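Local coordinates for protein excinuclease ABC, subunit A. (Deinococcus radiodurans, PDB 2VF7) that is a UvrA-family ATP- and zinc-binding protein of the ABC superfamily that binds DNA and probably takes part in recognising damage for excision repair, at residues Val404-Ser409 with Phe435-Asp440. The protein carries 1 engineered substitution. Sequence-based numbering, arbitrary orientation. Where two conformers were deposited one is given.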
loop_
_atom_site.group_PDB
_atom_site.type_symbol
_atom_site.label_atom_id
_atom_site.label_comp_id
_atom_site.label_asym_id
_atom_site.label_seq_id
_atom_site.Cartn_x
_atom_site.Cartn_y
_atom_site.Cartn_z
ATOM N N VAL A 404 -18.357 9.338 -2.589
ATOM C CA VAL A 404 -19.315 8.370 -3.128
ATOM C C VAL A 404 -20.086 7.680 -1.978
ATOM O O VAL A 404 -19.523 6.926 -1.187
ATOM C CB VAL A 404 -18.620 7.338 -4.050
ATOM C CG1 VAL A 404 -19.639 6.692 -4.954
ATOM C CG2 VAL A 404 -17.535 8.009 -4.886
ATOM N N LEU A 405 -21.373 7.995 -1.878
ATOM C CA LEU A 405 -22.203 7.517 -0.776
ATOM C C LEU A 405 -23.284 6.511 -1.229
ATOM O O LEU A 405 -23.819 6.602 -2.340
ATOM C CB LEU A 405 -22.821 8.701 -0.014
ATOM C CG LEU A 405 -21.933 9.754 0.680
ATOM C CD1 LEU A 405 -21.951 11.081 -0.060
ATOM C CD2 LEU A 405 -22.444 10.017 2.078
ATOM N N ASP A 406 -23.590 5.552 -0.363
ATOM C CA ASP A 406 -24.614 4.538 -0.669
ATOM C C ASP A 406 -25.722 4.509 0.380
ATOM O O ASP A 406 -25.603 3.824 1.395
ATOM C CB ASP A 406 -24.002 3.147 -0.825
ATOM C CG ASP A 406 -25.063 2.062 -0.986
ATOM O OD1 ASP A 406 -25.271 1.308 -0.015
ATOM O OD2 ASP A 406 -25.713 1.984 -2.064
ATOM N N GLU A 407 -26.785 5.271 0.119
ATOM C CA GLU A 407 -27.915 5.425 1.033
ATOM C C GLU A 407 -27.522 5.854 2.441
ATOM O O GLU A 407 -27.517 5.047 3.363
ATOM C CB GLU A 407 -28.772 4.163 1.059
ATOM C CG GLU A 407 -29.714 4.068 -0.108
ATOM C CD GLU A 407 -30.663 2.896 0.017
ATOM O OE1 GLU A 407 -30.494 1.919 -0.754
ATOM O OE2 GLU A 407 -31.566 2.950 0.892
ATOM N N PRO A 408 -27.211 7.147 2.617
ATOM C CA PRO A 408 -26.829 7.666 3.924
ATOM C C PRO A 408 -28.040 7.923 4.822
ATOM O O PRO A 408 -27.895 8.248 6.025
ATOM C CB PRO A 408 -26.103 8.977 3.571
ATOM C CG PRO A 408 -26.086 9.040 2.023
ATOM C CD PRO A 408 -27.186 8.198 1.582
ATOM N N SER A 409 -29.224 7.771 4.236
ATOM C CA SER A 409 -30.486 7.934 4.942
ATOM C C SER A 409 -31.030 6.601 5.443
ATOM O O SER A 409 -32.115 6.551 6.013
ATOM C CB SER A 409 -31.505 8.532 3.996
ATOM O OG SER A 409 -31.529 7.747 2.826
ATOM N N PHE A 435 -21.450 12.033 -5.037
ATOM C CA PHE A 435 -22.206 11.062 -5.826
ATOM C C PHE A 435 -22.965 10.162 -4.847
ATOM O O PHE A 435 -22.354 9.414 -4.087
ATOM C CB PHE A 435 -21.302 10.219 -6.753
ATOM C CG PHE A 435 -20.629 11.000 -7.881
ATOM C CD1 PHE A 435 -20.984 12.322 -8.178
ATOM C CD2 PHE A 435 -19.633 10.384 -8.661
ATOM C CE1 PHE A 435 -20.350 13.008 -9.217
ATOM C CE2 PHE A 435 -18.995 11.071 -9.697
ATOM C CZ PHE A 435 -19.347 12.374 -9.980
ATOM N N VAL A 436 -24.289 10.226 -4.885
ATOM C CA VAL A 436 -25.120 9.589 -3.874
ATOM C C VAL A 436 -26.146 8.667 -4.503
ATOM O O VAL A 436 -27.024 9.134 -5.202
ATOM C CB VAL A 436 -25.870 10.641 -3.037
ATOM C CG1 VAL A 436 -26.790 9.974 -1.983
ATOM C CG2 VAL A 436 -24.870 11.592 -2.384
ATOM N N VAL A 437 -26.022 7.359 -4.278
ATOM C CA VAL A 437 -27.128 6.467 -4.614
ATOM C C VAL A 437 -28.114 6.404 -3.470
ATOM O O VAL A 437 -27.772 6.027 -2.347
ATOM C CB VAL A 437 -26.691 5.070 -5.201
ATOM C CG1 VAL A 437 -25.202 4.860 -5.113
ATOM C CG2 VAL A 437 -27.485 3.921 -4.611
ATOM N N GLU A 438 -29.340 6.799 -3.782
ATOM C CA GLU A 438 -30.382 7.012 -2.800
ATOM C C GLU A 438 -31.747 6.570 -3.329
ATOM O O GLU A 438 -32.020 6.627 -4.541
ATOM C CB GLU A 438 -30.418 8.499 -2.394
ATOM C CG GLU A 438 -31.308 8.825 -1.212
ATOM C CD GLU A 438 -30.973 8.026 0.045
ATOM O OE1 GLU A 438 -30.054 8.447 0.786
ATOM O OE2 GLU A 438 -31.642 6.992 0.313
ATOM N N HIS A 439 -32.596 6.124 -2.403
ATOM C CA HIS A 439 -34.006 5.839 -2.683
ATOM C C HIS A 439 -34.959 6.833 -2.027
ATOM O O HIS A 439 -36.092 6.993 -2.474
ATOM C CB HIS A 439 -34.345 4.414 -2.260
ATOM C CG HIS A 439 -33.713 3.383 -3.129
ATOM N ND1 HIS A 439 -32.675 2.586 -2.700
ATOM C CD2 HIS A 439 -33.947 3.041 -4.418
ATOM C CE1 HIS A 439 -32.316 1.775 -3.680
ATOM N NE2 HIS A 439 -33.064 2.040 -4.738
ATOM N N ASP A 440 -34.496 7.489 -0.965
ATOM C CA ASP A 440 -35.296 8.484 -0.236
ATOM C C ASP A 440 -35.735 9.613 -1.152
ATOM O O ASP A 440 -34.903 10.311 -1.725
ATOM C CB ASP A 440 -34.490 9.063 0.926
ATOM C CG ASP A 440 -35.366 9.673 2.002
ATOM O OD1 ASP A 440 -36.351 10.354 1.671
ATOM O OD2 ASP A 440 -35.074 9.478 3.201
#
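Leu-405 and Val-436 pair near the C-terminal ends of two neighbouring parallel strands whose short axes diverge by only 12°. Their register is fixed by backbone bonds from Leu-405 N to Phe-435 O (2.8 Å), Val-437 N to Leu-405 O (3.0 Å) and Glu-407 N to Val-437 O (2.8 Å). The Leu-405 and Val-436 face is buried and tightly packed: Leu-405 CD1 meets Val-436 CG2 at 3.8 Å, and on the same side, from the loop beyond the strand, Pro-408 CD lies 4.0 Å from Val-436 CG1. Past the strands, Glu-438 bends at chi2 (56°), bringing its carboxylate back against the Pro-408 to Ser-409 loop. Its OE2 accepts His-439 N (3.0 Å) and Asp-440 N (3.2 Å) from opposite faces of the carboxylate plane. An alanine in place of Glu-438 would probably leave both amides without this acceptor and the lead into helix 441-444 less firmly set. The partly exposed Glu-407 is held more loosely: its extended chain carries OE1 to the His-439 ring edge, where ND1 donates a weak bond (3.0 Å), carboxylate and ring planes 85° apart. Sequence and position match the Walker B segment and H-loop histidine of ABC ATPases; His-439 NE2 also bonds weakly to Lys-49, which binds ADP. Helix 417-428 links the two strands in a beta-alpha-beta unit, and the pair lies between strands 94-96 and 38-42; helix 49-69 covers the Val-404, Asp-406 and Val-437 face, while Leu-405 packs against helix 382-393.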